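Local coordinates for nonsense-mediated mRNA decay protein 2 (Saccharomyces cerevisiae, PDB 4LUN) that takes part in nonsense-mediated decay of mRNAs containing premature stop codons and binds UPF1 through its C-terminus, at residues K7-L12 against A93-S98; P111-F116 against D160-K165; E128-E133 against F195-T200; G142-F147 against F184-E189; I203-I208 against A296-E301. All coordinates share one frame; numbering follows the deposited sequence.

Overall arrangement
The chain is the N-terminal MIF4G domain of Upf2, an all-helical, HEAT-repeat protein; three of the five contacts pair helices, and interactions 2 and 3 set a loop against a helix. Interaction 4 lies nearest the middle, its centre about 4 Å from the chain's centre. It touches interaction 2, where Leu-113 CD1 meets Phe-147 CE1 at 3.9 Å, and interaction 5, where Leu-144 CD2 meets Phe-207 CD1 at 3.5 Å. Interaction 1 reaches this core through interaction 2, by packing of Ile-97 on Leu-112. Interaction 3 shares helix 130-152 with interaction 4 and adjoins interaction 5 in sequence. Interactions 1 and 3 lie on opposite sides of the centre, their own centres about 35 Å apart.

Interaction 1 (K7-L12 against A93-S98); sequences KELHDL and AVEIIS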
# COMPACT_ATOMS: atom_id res chain seq x y z
N LYS A 7 -1.25 -16.36 11.50
CA LYS A 7 -1.52 -16.35 12.93
C LYS A 7 -0.33 -16.86 13.75
O LYS A 7 -0.03 -16.33 14.83
CB LYS A 7 -2.82 -17.10 13.25
CG LYS A 7 -4.06 -16.40 12.70
CD LYS A 7 -5.34 -17.19 12.96
CE LYS A 7 -5.95 -17.70 11.67
NZ LYS A 7 -7.31 -17.13 11.44
N GLU A 8 0.35 -17.88 13.24
CA GLU A 8 1.57 -18.37 13.88
C GLU A 8 2.61 -17.26 14.02
O GLU A 8 3.17 -17.06 15.09
CB GLU A 8 2.20 -19.51 13.06
CG GLU A 8 1.48 -20.84 13.14
CD GLU A 8 2.21 -21.93 12.36
OE1 GLU A 8 3.44 -21.79 12.15
OE2 GLU A 8 1.56 -22.91 11.95
N LEU A 9 2.86 -16.55 12.92
CA LEU A 9 3.82 -15.45 12.91
C LEU A 9 3.34 -14.30 13.78
O LEU A 9 4.14 -13.68 14.48
CB LEU A 9 4.02 -14.93 11.49
CG LEU A 9 4.87 -15.81 10.56
CD1 LEU A 9 4.84 -15.25 9.14
CD2 LEU A 9 6.30 -15.89 11.06
N HIS A 10 2.04 -14.01 13.71
CA HIS A 10 1.46 -12.94 14.53
C HIS A 10 1.73 -13.20 16.01
O HIS A 10 2.12 -12.29 16.75
CB HIS A 10 -0.04 -12.78 14.26
CG HIS A 10 -0.60 -11.51 14.82
ND1 HIS A 10 -0.97 -11.39 16.15
CD2 HIS A 10 -0.84 -10.31 14.25
CE1 HIS A 10 -1.41 -10.16 16.37
NE2 HIS A 10 -1.34 -9.49 15.23
N ASP A 11 1.54 -14.44 16.45
CA ASP A 11 1.80 -14.79 17.85
C ASP A 11 3.27 -14.59 18.22
O ASP A 11 3.57 -13.98 19.25
CB ASP A 11 1.36 -16.23 18.14
CG ASP A 11 1.49 -16.60 19.61
OD1 ASP A 11 1.44 -15.69 20.47
OD2 ASP A 11 1.65 -17.80 19.91
N LEU A 12 4.17 -15.08 17.38
CA LEU A 12 5.60 -14.90 17.59
C LEU A 12 6.00 -13.43 17.54
O LEU A 12 6.78 -12.96 18.36
CB LEU A 12 6.40 -15.68 16.55
CG LEU A 12 6.36 -17.20 16.65
CD1 LEU A 12 7.01 -17.83 15.42
CD2 LEU A 12 7.07 -17.68 17.91
N ALA A 93 9.58 -11.92 1.78
CA ALA A 93 9.89 -10.71 2.53
C ALA A 93 9.26 -10.75 3.92
O ALA A 93 9.87 -10.35 4.91
CB ALA A 93 9.42 -9.47 1.78
N VAL A 94 8.03 -11.25 3.99
CA VAL A 94 7.33 -11.35 5.28
C VAL A 94 8.06 -12.29 6.25
O VAL A 94 8.22 -11.97 7.42
CB VAL A 94 5.87 -11.81 5.10
CG1 VAL A 94 5.25 -12.15 6.46
CG2 VAL A 94 5.05 -10.74 4.38
N GLU A 95 8.50 -13.45 5.76
CA GLU A 95 9.20 -14.41 6.61
C GLU A 95 10.55 -13.87 7.09
O GLU A 95 10.92 -14.05 8.24
CB GLU A 95 9.41 -15.73 5.87
CG GLU A 95 8.14 -16.50 5.60
CD GLU A 95 7.67 -17.32 6.79
OE1 GLU A 95 8.37 -17.35 7.83
OE2 GLU A 95 6.59 -17.94 6.68
N ILE A 96 11.27 -13.21 6.19
CA ILE A 96 12.56 -12.61 6.50
C ILE A 96 12.44 -11.47 7.51
O ILE A 96 13.19 -11.40 8.48
CB ILE A 96 13.24 -12.10 5.23
CG1 ILE A 96 13.56 -13.28 4.31
CG2 ILE A 96 14.50 -11.31 5.56
CD1 ILE A 96 13.83 -12.88 2.87
N ILE A 97 11.49 -10.56 7.30
CA ILE A 97 11.29 -9.46 8.23
C ILE A 97 10.82 -9.98 9.59
O ILE A 97 11.24 -9.47 10.62
CB ILE A 97 10.30 -8.41 7.70
CG1 ILE A 97 10.83 -7.78 6.41
CG2 ILE A 97 10.05 -7.31 8.74
CD1 ILE A 97 12.19 -7.14 6.57
N SER A 98 9.97 -11.01 9.59
CA SER A 98 9.50 -11.61 10.84
C SER A 98 10.67 -12.20 11.64
O SER A 98 10.72 -12.04 12.85
CB SER A 98 8.45 -12.69 10.58
OG SER A 98 7.25 -12.11 10.08
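Val-94 O takes two donors from Ser-98, a residue that Leu-9 packs against from the facing helix. One is the backbone N of the ordinary helical turn; the other is Ser-98 OG, 2.8 Å from Val-94 O, tilted 33° out of the carbonyl plane and reaching the oxygen from the opposite face. The hydroxyl, turned back beside its own backbone N, also meets Asn-13 ND2 in a hydrogen bond. With these partners it is already engaged, and the apolar Leu-9 probably lies against it at little cost. Both methyls of Leu-9 do the touching. CD2 comes down on Ser-98 CB at 3.9 Å, and CD1 sits 4.1 Å from Val-94 CG1. Glu-95 passes across the leucine at about a right angle; its chain bends at chi2 (-82°) and brings OE2 to 4.0 Å from Leu-9 CD1. That carboxylate is paired through OE1 with Arg-5, so the leucine is flanked by it. The two segments run in nearly the same direction, 21° apart, with axes 11.4 Å from each other. Leu-9 carries helix 3-17 onto one side of helix 87-104, while Ile-96 and Ile-97 pack on helices 52-60 and 69-81.

Interaction 2 (P111-F116 against D160-K165); sequences PLLGAF and DDIESK
Leu-113 and Ile-162 form the first shell, two branched aliphatic chains meeting at about a right angle. Leu-113 CD2 is the methyl that does most of the touching: it stands 3.8 Å from Ile-162 CG1 and equally close to Ile-162 CD1. The isoleucine's end methyl also lies 3.9 Å from Leu-113 CG, so it rests against the fork of the leucine and not just one branch. From there the same CD1 continues over the helix backbone to Gly-114 CA, at 4.1 Å; with no side chain at Gly-114, the isoleucine can approach the main chain itself. Ile-162 gets there because its CG1 arm stands anti to the carbonyl carbon and runs on extended through chi2 (-179°), pushing CD1 out from the loop.

In the next shell, polar groups tie down the loop that presents this side chain. Glu-163 N bonds to Ser-110 OG, linking the residue after the isoleucine to helix 106-116 just before Pro-111. Asp-161 pairs with Arg-157 and Asp-160 with Lys-179. On the helix side, Leu-113 is backed by Phe-147 of helix 130-152 and by Phe-156, and Ile-162 also touches Ile-168.

No hydrogen bond links the two segments. Their direct contact is purely aliphatic, so it probably depends on shape and on shielding from water, while the polar ties around it probably help to place the loop.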
# COMPACT_ATOMS: atom_id res chain seq x y z
N PRO A 111 13.04 1.65 13.81
CA PRO A 111 13.59 2.50 12.74
C PRO A 111 13.22 2.03 11.33
O PRO A 111 13.10 2.87 10.43
CB PRO A 111 15.11 2.40 12.96
CG PRO A 111 15.32 1.15 13.75
CD PRO A 111 14.09 0.98 14.59
N LEU A 112 13.02 0.73 11.13
CA LEU A 112 12.59 0.23 9.84
C LEU A 112 11.20 0.78 9.50
O LEU A 112 10.98 1.27 8.40
CB LEU A 112 12.54 -1.31 9.82
CG LEU A 112 11.85 -1.91 8.59
CD1 LEU A 112 12.61 -1.59 7.32
CD2 LEU A 112 11.64 -3.41 8.72
N LEU A 113 10.28 0.70 10.46
CA LEU A 113 8.92 1.17 10.20
C LEU A 113 8.90 2.66 9.89
O LEU A 113 8.22 3.11 8.97
CB LEU A 113 8.02 0.87 11.39
CG LEU A 113 6.61 1.47 11.33
CD1 LEU A 113 5.87 0.95 10.10
CD2 LEU A 113 5.83 1.13 12.59
N GLY A 114 9.65 3.43 10.68
CA GLY A 114 9.69 4.87 10.49
C GLY A 114 10.21 5.26 9.12
O GLY A 114 9.68 6.18 8.49
N ALA A 115 11.24 4.56 8.65
CA ALA A 115 11.81 4.83 7.34
C ALA A 115 10.89 4.33 6.24
O ALA A 115 10.73 4.99 5.20
CB ALA A 115 13.18 4.19 7.22
N PHE A 116 10.29 3.16 6.45
CA PHE A 116 9.40 2.60 5.44
C PHE A 116 8.17 3.49 5.19
O PHE A 116 7.72 3.63 4.05
CB PHE A 116 8.97 1.17 5.80
CG PHE A 116 8.25 0.46 4.68
CD1 PHE A 116 8.95 -0.26 3.73
CD2 PHE A 116 6.87 0.55 4.57
CE1 PHE A 116 8.28 -0.90 2.68
CE2 PHE A 116 6.20 -0.09 3.54
CZ PHE A 116 6.90 -0.81 2.59
N ASP A 160 2.68 4.00 17.73
CA ASP A 160 3.06 3.92 19.14
C ASP A 160 4.30 3.04 19.39
O ASP A 160 4.90 3.09 20.46
CB ASP A 160 1.89 3.44 20.00
CG ASP A 160 0.85 4.52 20.25
OD1 ASP A 160 1.15 5.71 19.97
OD2 ASP A 160 -0.25 4.19 20.73
N ASP A 161 4.68 2.24 18.40
CA ASP A 161 5.83 1.35 18.52
C ASP A 161 7.12 2.05 18.13
O ASP A 161 8.22 1.52 18.36
CB ASP A 161 5.68 0.13 17.61
CG ASP A 161 4.66 -0.88 18.12
OD1 ASP A 161 4.11 -1.61 17.27
OD2 ASP A 161 4.42 -0.95 19.34
N ILE A 162 7.01 3.21 17.49
CA ILE A 162 8.20 3.91 17.02
C ILE A 162 8.79 4.74 18.16
O ILE A 162 8.06 5.41 18.88
CB ILE A 162 7.89 4.79 15.80
CG1 ILE A 162 7.21 3.95 14.72
CG2 ILE A 162 9.15 5.41 15.25
CD1 ILE A 162 6.87 4.70 13.44
N GLU A 163 10.10 4.65 18.33
CA GLU A 163 10.78 5.46 19.34
C GLU A 163 10.74 6.92 18.94
O GLU A 163 10.77 7.24 17.75
CB GLU A 163 12.23 5.02 19.51
CG GLU A 163 12.49 4.16 20.72
CD GLU A 163 12.24 2.70 20.45
OE1 GLU A 163 13.20 2.01 20.04
OE2 GLU A 163 11.10 2.24 20.64
N SER A 164 10.71 7.80 19.93
CA SER A 164 10.79 9.24 19.68
C SER A 164 12.05 9.55 18.88
O SER A 164 12.07 10.46 18.05
CB SER A 164 10.81 10.00 21.01
OG SER A 164 10.42 9.17 22.09
N LYS A 165 13.10 8.78 19.15
CA LYS A 165 14.39 8.91 18.47
C LYS A 165 14.26 8.68 16.97
O LYS A 165 14.97 9.30 16.17
CB LYS A 165 15.38 7.91 19.08
CG LYS A 165 16.82 8.01 18.57
CD LYS A 165 17.72 8.72 19.58
CE LYS A 165 19.20 8.61 19.20
NZ LYS A 165 19.88 7.41 19.79

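Interaction 3 (E128-E133 against F195-T200); sequences ESERDE and FKLGFT
The Phe-199 ring meets the carboxylate of Glu-130 at its edge, the two planes standing 82° apart. Glu-130 CD lies in the ring plane and OE1 near it, 3.6 Å from Phe-199 CZ, where the slightly positive ring hydrogens probably favour the negative carboxylate. Glu-133 comes at the same ring obliquely: its CG makes an off-centre CH-pi contact, 4.2 Å from the centroid, and is 3.7 Å from Phe-199 CD2. A bend at chi2 (59°) turns the polar end of Glu-133 off this line, and its OE2 forms a salt bridge with Arg-136. Arg-291 adds a cation-pi contact to the ring. The other carboxylate oxygen, Glu-130 OE2, lies 4.2 Å from Leu-197 CD1. With an alanine in place of Phe-199, Glu-133 CG is likely to face a gap and Arg-291 to lose its aromatic partner.

Ser-129 is the N-cap: its OG accepts from Asp-132 N at 3.1 Å and 161°, a bond that probably steadies the first turn, which carries both glutamates. The contact joins the start of helix 130-152 to the loop between helices 182-190 and 201-210, with Phe-199 also packing on Leu-134 and Ile-137, further along helix 130-152.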
# COMPACT_ATOMS: atom_id res chain seq x y z
N GLU A 128 3.78 16.21 -13.42
CA GLU A 128 4.37 16.77 -14.64
C GLU A 128 4.12 15.84 -15.81
O GLU A 128 3.89 16.28 -16.94
CB GLU A 128 5.87 16.95 -14.45
CG GLU A 128 6.26 18.07 -13.51
CD GLU A 128 6.40 19.42 -14.20
OE1 GLU A 128 7.36 19.57 -14.99
OE2 GLU A 128 5.57 20.31 -13.95
N SER A 129 4.19 14.55 -15.53
CA SER A 129 4.06 13.51 -16.54
C SER A 129 3.12 12.46 -16.01
O SER A 129 3.39 11.88 -14.97
CB SER A 129 5.43 12.87 -16.78
OG SER A 129 5.31 11.62 -17.45
N GLU A 130 2.03 12.19 -16.71
CA GLU A 130 1.09 11.18 -16.24
C GLU A 130 1.66 9.80 -16.42
O GLU A 130 1.28 8.85 -15.72
CB GLU A 130 -0.25 11.33 -16.93
CG GLU A 130 -0.93 12.64 -16.56
CD GLU A 130 -2.36 12.71 -17.03
OE1 GLU A 130 -2.80 11.76 -17.71
OE2 GLU A 130 -3.03 13.72 -16.72
N ARG A 131 2.58 9.67 -17.37
CA ARG A 131 3.34 8.44 -17.50
C ARG A 131 4.12 8.15 -16.23
O ARG A 131 4.13 7.02 -15.72
CB ARG A 131 4.28 8.58 -18.69
CG ARG A 131 4.77 7.28 -19.23
CD ARG A 131 6.02 6.79 -18.55
NE ARG A 131 6.29 5.45 -19.04
CZ ARG A 131 7.22 4.64 -18.58
NH1 ARG A 131 8.02 5.04 -17.59
NH2 ARG A 131 7.36 3.44 -19.13
N ASP A 132 4.78 9.17 -15.70
CA ASP A 132 5.51 9.03 -14.46
C ASP A 132 4.57 8.79 -13.28
O ASP A 132 4.93 8.06 -12.35
CB ASP A 132 6.39 10.25 -14.18
CG ASP A 132 7.51 10.42 -15.19
OD1 ASP A 132 7.77 9.47 -15.96
OD2 ASP A 132 8.13 11.51 -15.21
N GLU A 133 3.39 9.41 -13.33
CA GLU A 133 2.44 9.25 -12.22
C GLU A 133 1.95 7.82 -12.15
O GLU A 133 1.80 7.28 -11.07
CB GLU A 133 1.27 10.23 -12.33
CG GLU A 133 0.22 10.09 -11.23
CD GLU A 133 0.77 10.30 -9.81
OE1 GLU A 133 1.92 10.76 -9.61
OE2 GLU A 133 0.00 10.02 -8.86
N PHE A 195 -6.42 13.70 -6.53
CA PHE A 195 -7.56 12.79 -6.65
C PHE A 195 -8.34 13.00 -7.92
O PHE A 195 -8.81 12.03 -8.52
CB PHE A 195 -8.50 12.94 -5.46
CG PHE A 195 -9.86 12.35 -5.69
CD1 PHE A 195 -10.08 10.99 -5.52
CD2 PHE A 195 -10.94 13.15 -6.04
CE1 PHE A 195 -11.33 10.43 -5.74
CE2 PHE A 195 -12.21 12.60 -6.26
CZ PHE A 195 -12.40 11.25 -6.11
N LYS A 196 -8.49 14.25 -8.34
CA LYS A 196 -9.36 14.54 -9.48
C LYS A 196 -8.89 13.94 -10.80
O LYS A 196 -9.70 13.82 -11.74
CB LYS A 196 -9.66 16.05 -9.58
CG LYS A 196 -10.59 16.53 -8.47
CD LYS A 196 -11.23 17.88 -8.80
CE LYS A 196 -10.19 18.98 -8.97
NZ LYS A 196 -10.86 20.29 -9.29
N LEU A 197 -7.61 13.53 -10.87
CA LEU A 197 -7.06 12.89 -12.07
C LEU A 197 -7.42 11.41 -12.17
O LEU A 197 -7.34 10.83 -13.25
CB LEU A 197 -5.54 13.11 -12.22
CG LEU A 197 -5.15 14.57 -12.47
CD1 LEU A 197 -3.64 14.67 -12.67
CD2 LEU A 197 -5.90 15.14 -13.68
N GLY A 198 -7.84 10.80 -11.06
CA GLY A 198 -8.35 9.44 -11.09
C GLY A 198 -7.33 8.32 -10.90
O GLY A 198 -7.71 7.15 -10.83
N PHE A 199 -6.05 8.65 -10.82
CA PHE A 199 -5.05 7.61 -10.62
C PHE A 199 -5.14 6.95 -9.23
O PHE A 199 -4.85 5.75 -9.07
CB PHE A 199 -3.63 8.15 -10.85
CG PHE A 199 -3.38 8.65 -12.25
CD1 PHE A 199 -3.24 7.75 -13.30
CD2 PHE A 199 -3.28 10.01 -12.52
CE1 PHE A 199 -3.01 8.20 -14.59
CE2 PHE A 199 -3.05 10.46 -13.82
CZ PHE A 199 -2.92 9.55 -14.85
N THR A 200 -5.53 7.70 -8.20
CA THR A 200 -5.57 7.08 -6.88
C THR A 200 -6.75 6.15 -6.70
O THR A 200 -6.76 5.35 -5.76
CB THR A 200 -5.56 8.09 -5.71
OG1 THR A 200 -6.81 8.78 -5.67
CG2 THR A 200 -4.42 9.09 -5.88

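Interaction 4 (G142-F147 against F184-E189); sequences GNLRVF and FSILRE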
# COMPACT_ATOMS: atom_id res chain seq x y z
N GLY A 142 2.53 -1.24 -4.46
CA GLY A 142 3.40 -2.31 -4.01
C GLY A 142 3.86 -2.11 -2.57
O GLY A 142 3.89 -3.05 -1.77
N ASN A 143 4.24 -0.87 -2.26
CA ASN A 143 4.64 -0.54 -0.90
C ASN A 143 3.49 -0.72 0.08
O ASN A 143 3.69 -1.21 1.20
CB ASN A 143 5.17 0.90 -0.84
CG ASN A 143 6.49 1.06 -1.59
OD1 ASN A 143 7.22 0.09 -1.80
ND2 ASN A 143 6.80 2.29 -1.98
N LEU A 144 2.29 -0.33 -0.33
CA LEU A 144 1.12 -0.50 0.53
C LEU A 144 0.84 -1.98 0.74
O LEU A 144 0.48 -2.40 1.84
CB LEU A 144 -0.11 0.19 -0.10
CG LEU A 144 -1.47 0.01 0.59
CD1 LEU A 144 -1.46 0.68 1.97
CD2 LEU A 144 -2.56 0.59 -0.29
N ARG A 145 1.04 -2.79 -0.30
CA ARG A 145 0.73 -4.21 -0.17
C ARG A 145 1.67 -4.85 0.84
O ARG A 145 1.25 -5.59 1.74
CB ARG A 145 0.86 -4.89 -1.53
CG ARG A 145 0.33 -6.32 -1.56
CD ARG A 145 1.43 -7.32 -1.34
NE ARG A 145 0.90 -8.68 -1.27
CZ ARG A 145 0.80 -9.49 -2.31
NH1 ARG A 145 1.19 -9.08 -3.51
NH2 ARG A 145 0.30 -10.71 -2.16
N VAL A 146 2.96 -4.54 0.70
CA VAL A 146 3.98 -5.11 1.58
C VAL A 146 3.77 -4.64 3.02
O VAL A 146 3.90 -5.42 3.96
CB VAL A 146 5.40 -4.77 1.07
CG1 VAL A 146 6.45 -5.07 2.13
CG2 VAL A 146 5.69 -5.55 -0.22
N PHE A 147 3.46 -3.35 3.18
CA PHE A 147 3.17 -2.82 4.50
C PHE A 147 2.05 -3.60 5.15
O PHE A 147 2.14 -3.97 6.32
CB PHE A 147 2.76 -1.35 4.45
CG PHE A 147 2.29 -0.84 5.78
CD1 PHE A 147 3.20 -0.31 6.68
CD2 PHE A 147 0.96 -0.93 6.15
CE1 PHE A 147 2.80 0.13 7.93
CE2 PHE A 147 0.54 -0.49 7.40
CZ PHE A 147 1.47 0.05 8.29
N PHE A 184 -5.44 3.37 8.19
CA PHE A 184 -6.36 4.45 7.88
C PHE A 184 -5.56 5.73 7.56
O PHE A 184 -5.84 6.42 6.57
CB PHE A 184 -7.33 4.68 9.07
CG PHE A 184 -8.23 5.89 8.91
CD1 PHE A 184 -9.52 5.76 8.41
CD2 PHE A 184 -7.78 7.15 9.30
CE1 PHE A 184 -10.34 6.87 8.30
CE2 PHE A 184 -8.60 8.26 9.18
CZ PHE A 184 -9.88 8.12 8.67
N SER A 185 -4.55 6.00 8.38
CA SER A 185 -3.71 7.19 8.21
C SER A 185 -2.99 7.16 6.88
O SER A 185 -2.96 8.16 6.14
CB SER A 185 -2.72 7.34 9.36
OG SER A 185 -3.40 7.58 10.58
N ILE A 186 -2.41 6.01 6.56
CA ILE A 186 -1.72 5.84 5.27
C ILE A 186 -2.66 6.02 4.08
O ILE A 186 -2.36 6.73 3.11
CB ILE A 186 -1.07 4.44 5.24
CG1 ILE A 186 0.09 4.39 6.23
CG2 ILE A 186 -0.54 4.09 3.82
CD1 ILE A 186 0.56 2.97 6.52
N LEU A 187 -3.81 5.35 4.12
CA LEU A 187 -4.73 5.44 2.99
C LEU A 187 -5.33 6.83 2.82
O LEU A 187 -5.51 7.30 1.70
CB LEU A 187 -5.81 4.37 3.09
CG LEU A 187 -5.29 3.00 2.66
CD1 LEU A 187 -6.11 1.87 3.28
CD2 LEU A 187 -5.33 2.95 1.14
N ARG A 188 -5.63 7.50 3.93
CA ARG A 188 -6.17 8.86 3.82
C ARG A 188 -5.19 9.81 3.12
O ARG A 188 -5.61 10.74 2.41
CB ARG A 188 -6.56 9.43 5.18
CG ARG A 188 -7.47 10.64 5.03
CD ARG A 188 -8.46 10.75 6.16
NE ARG A 188 -7.87 11.37 7.34
CZ ARG A 188 -8.57 11.91 8.33
NH1 ARG A 188 -9.90 11.90 8.28
NH2 ARG A 188 -7.95 12.45 9.36
N GLU A 189 -3.90 9.58 3.33
CA GLU A 189 -2.87 10.36 2.65
C GLU A 189 -2.79 10.00 1.16
O GLU A 189 -2.99 10.86 0.31
CB GLU A 189 -1.50 10.18 3.34
CG GLU A 189 -0.29 10.76 2.56
CD GLU A 189 -0.09 12.26 2.75
OE1 GLU A 189 -0.99 12.91 3.33
OE2 GLU A 189 0.97 12.79 2.34
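Phe-147 and Ile-186 are brought face to methyl by their torsions: the ring leaves with CG anti to the backbone N (chi1 173°), while the isoleucine sends CG1 out beside its own N and extends it. Ile-186 CD1 ends over one face of the ring, 3.6 Å from the centroid and 18° off the normal, a CH-pi contact displaced toward the rim, where it comes within 3.5 Å of Phe-147 CZ. The second branch of the isoleucine is used too, since CG2 meets Leu-144 CD1 at 4.0 Å as the two side chains slide past each other in opposite directions. The other methyl, Leu-144 CD2, touches Leu-187 CD2 at 3.9 Å, those chains crossing at about a right angle. A serine in place of Phe-147 would probably leave Ile-186 CD1 facing a gap and take away the partner on which Phe-156 packs.

The segments are antiparallel, at 171°, with axes 12.0 Å apart, and four large buried side chains bridge that spacing. No hydrogen bond joins them. Antiparallel helices packed along an apolar seam, as helices 130-152 and 182-190 are here, are characteristic of helical-repeat domains such as MIF4G.

Interaction 5 (I203-I208 against A296-E301); sequences IATAFI and AITLGE
Aliphatic carbons of Thr-205, Thr-298, Leu-299 and Ile-208 make up the apolar part, which is all of the direct contact. The two threonines meet through their methyls, CG2 of Thr-205 lying 3.8 Å from CG2 of Thr-298, with the side chains crossing at about a right angle. The methyl of Thr-205 also meets the branch point of the leucine, 3.9 Å from Leu-299 CG, again with the chains roughly perpendicular. One turn further along, Ile-208 CD1 meets Leu-299 CD2 at 3.7 Å. Ile-208 sets its CG1 between the backbone N and carbonyl carbon (chi1 66°) and extends it (chi2 -177°), which carries CD1 to the leucine. Leu-299 therefore serves both partners, its CG against Thr-205 and its CD2 against Ile-208.

Polar bonds play their part within each helix and none crosses between them. Thr-298 OG1 is hydrogen-bonded to Thr-294 O, while Thr-205 OG1 makes a weak bond to Thr-202 O. Each hydroxyl is turned back to its own helix, so the methyl is what each threonine offers to the other.

As for the packing of the backbones, the segments cross at 32° in the same general direction, and their axes come to 9.9 Å. The small side chain of Thr-205 is consistent with that close spacing: Thr-205 CA lies 6.5 Å from Leu-299 CA, the nearest such pair. Helix 231-271 also adjoins, its Phe-239 packing on Ala-204, Phe-207 and Ile-208. Layered helices of this kind, with helix 277-303 added beside helix 201-210, are consistent with the HEAT-repeat architecture of this domain.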
# COMPACT_ATOMS: atom_id res chain seq x y z
N ILE A 203 -5.58 2.69 -6.47
CA ILE A 203 -5.02 2.23 -5.19
C ILE A 203 -6.16 1.62 -4.38
O ILE A 203 -6.03 0.56 -3.75
CB ILE A 203 -4.41 3.40 -4.39
CG1 ILE A 203 -3.25 4.04 -5.14
CG2 ILE A 203 -3.92 2.92 -3.03
CD1 ILE A 203 -2.80 5.36 -4.48
N ALA A 204 -7.31 2.29 -4.42
CA ALA A 204 -8.46 1.85 -3.63
C ALA A 204 -8.94 0.49 -4.12
O ALA A 204 -9.21 -0.40 -3.31
CB ALA A 204 -9.57 2.85 -3.73
N THR A 205 -9.06 0.33 -5.44
CA THR A 205 -9.56 -0.94 -5.98
C THR A 205 -8.56 -2.07 -5.79
O THR A 205 -8.94 -3.20 -5.49
CB THR A 205 -9.97 -0.83 -7.47
OG1 THR A 205 -8.87 -0.37 -8.25
CG2 THR A 205 -11.07 0.18 -7.60
N ALA A 206 -7.28 -1.77 -5.95
CA ALA A 206 -6.25 -2.78 -5.73
C ALA A 206 -6.26 -3.24 -4.28
O ALA A 206 -6.01 -4.41 -3.99
CB ALA A 206 -4.87 -2.26 -6.11
N PHE A 207 -6.50 -2.31 -3.37
CA PHE A 207 -6.43 -2.63 -1.95
C PHE A 207 -7.60 -3.51 -1.51
O PHE A 207 -7.41 -4.50 -0.79
CB PHE A 207 -6.36 -1.36 -1.09
CG PHE A 207 -6.04 -1.63 0.36
CD1 PHE A 207 -4.75 -1.93 0.75
CD2 PHE A 207 -7.03 -1.57 1.32
CE1 PHE A 207 -4.44 -2.17 2.08
CE2 PHE A 207 -6.74 -1.82 2.66
CZ PHE A 207 -5.44 -2.12 3.04
N ILE A 208 -8.80 -3.19 -1.95
CA ILE A 208 -9.96 -3.98 -1.54
C ILE A 208 -9.91 -5.39 -2.14
O ILE A 208 -10.36 -6.33 -1.51
CB ILE A 208 -11.31 -3.32 -1.89
CG1 ILE A 208 -11.53 -3.24 -3.41
CG2 ILE A 208 -11.43 -1.95 -1.23
CD1 ILE A 208 -12.81 -2.52 -3.79
N ALA A 296 -15.33 3.20 -10.51
CA ALA A 296 -16.71 3.23 -10.03
C ALA A 296 -17.36 1.85 -10.14
O ALA A 296 -18.02 1.39 -9.21
CB ALA A 296 -17.51 4.25 -10.80
N ILE A 297 -17.14 1.18 -11.27
CA ILE A 297 -17.78 -0.11 -11.51
C ILE A 297 -17.23 -1.16 -10.56
O ILE A 297 -17.99 -1.92 -9.95
CB ILE A 297 -17.63 -0.53 -12.99
CG1 ILE A 297 -18.57 0.31 -13.86
CG2 ILE A 297 -17.91 -2.03 -13.15
CD1 ILE A 297 -18.36 0.13 -15.33
N THR A 298 -15.92 -1.17 -10.40
CA THR A 298 -15.25 -2.12 -9.52
C THR A 298 -15.66 -1.91 -8.07
O THR A 298 -15.96 -2.87 -7.33
CB THR A 298 -13.73 -2.01 -9.66
OG1 THR A 298 -13.35 -2.37 -11.00
CG2 THR A 298 -13.02 -2.92 -8.66
N LEU A 299 -15.67 -0.65 -7.64
CA LEU A 299 -16.04 -0.34 -6.25
C LEU A 299 -17.48 -0.72 -6.00
O LEU A 299 -17.83 -1.29 -4.95
CB LEU A 299 -15.80 1.14 -5.93
CG LEU A 299 -14.32 1.53 -5.86
CD1 LEU A 299 -14.14 3.05 -5.99
CD2 LEU A 299 -13.69 1.02 -4.58
N GLY A 300 -18.34 -0.42 -6.98
CA GLY A 300 -19.74 -0.75 -6.86
C GLY A 300 -19.98 -2.24 -6.79
O GLY A 300 -20.80 -2.69 -5.99
N GLU A 301 -19.29 -3.00 -7.62
CA GLU A 301 -19.42 -4.46 -7.60
C GLU A 301 -19.01 -5.02 -6.24
O GLU A 301 -19.74 -5.81 -5.65
CB GLU A 301 -18.56 -5.10 -8.69
CG GLU A 301 -19.16 -5.01 -10.09
CD GLU A 301 -18.22 -5.49 -11.18
OE1 GLU A 301 -18.67 -5.60 -12.34
OE2 GLU A 301 -17.03 -5.75 -10.88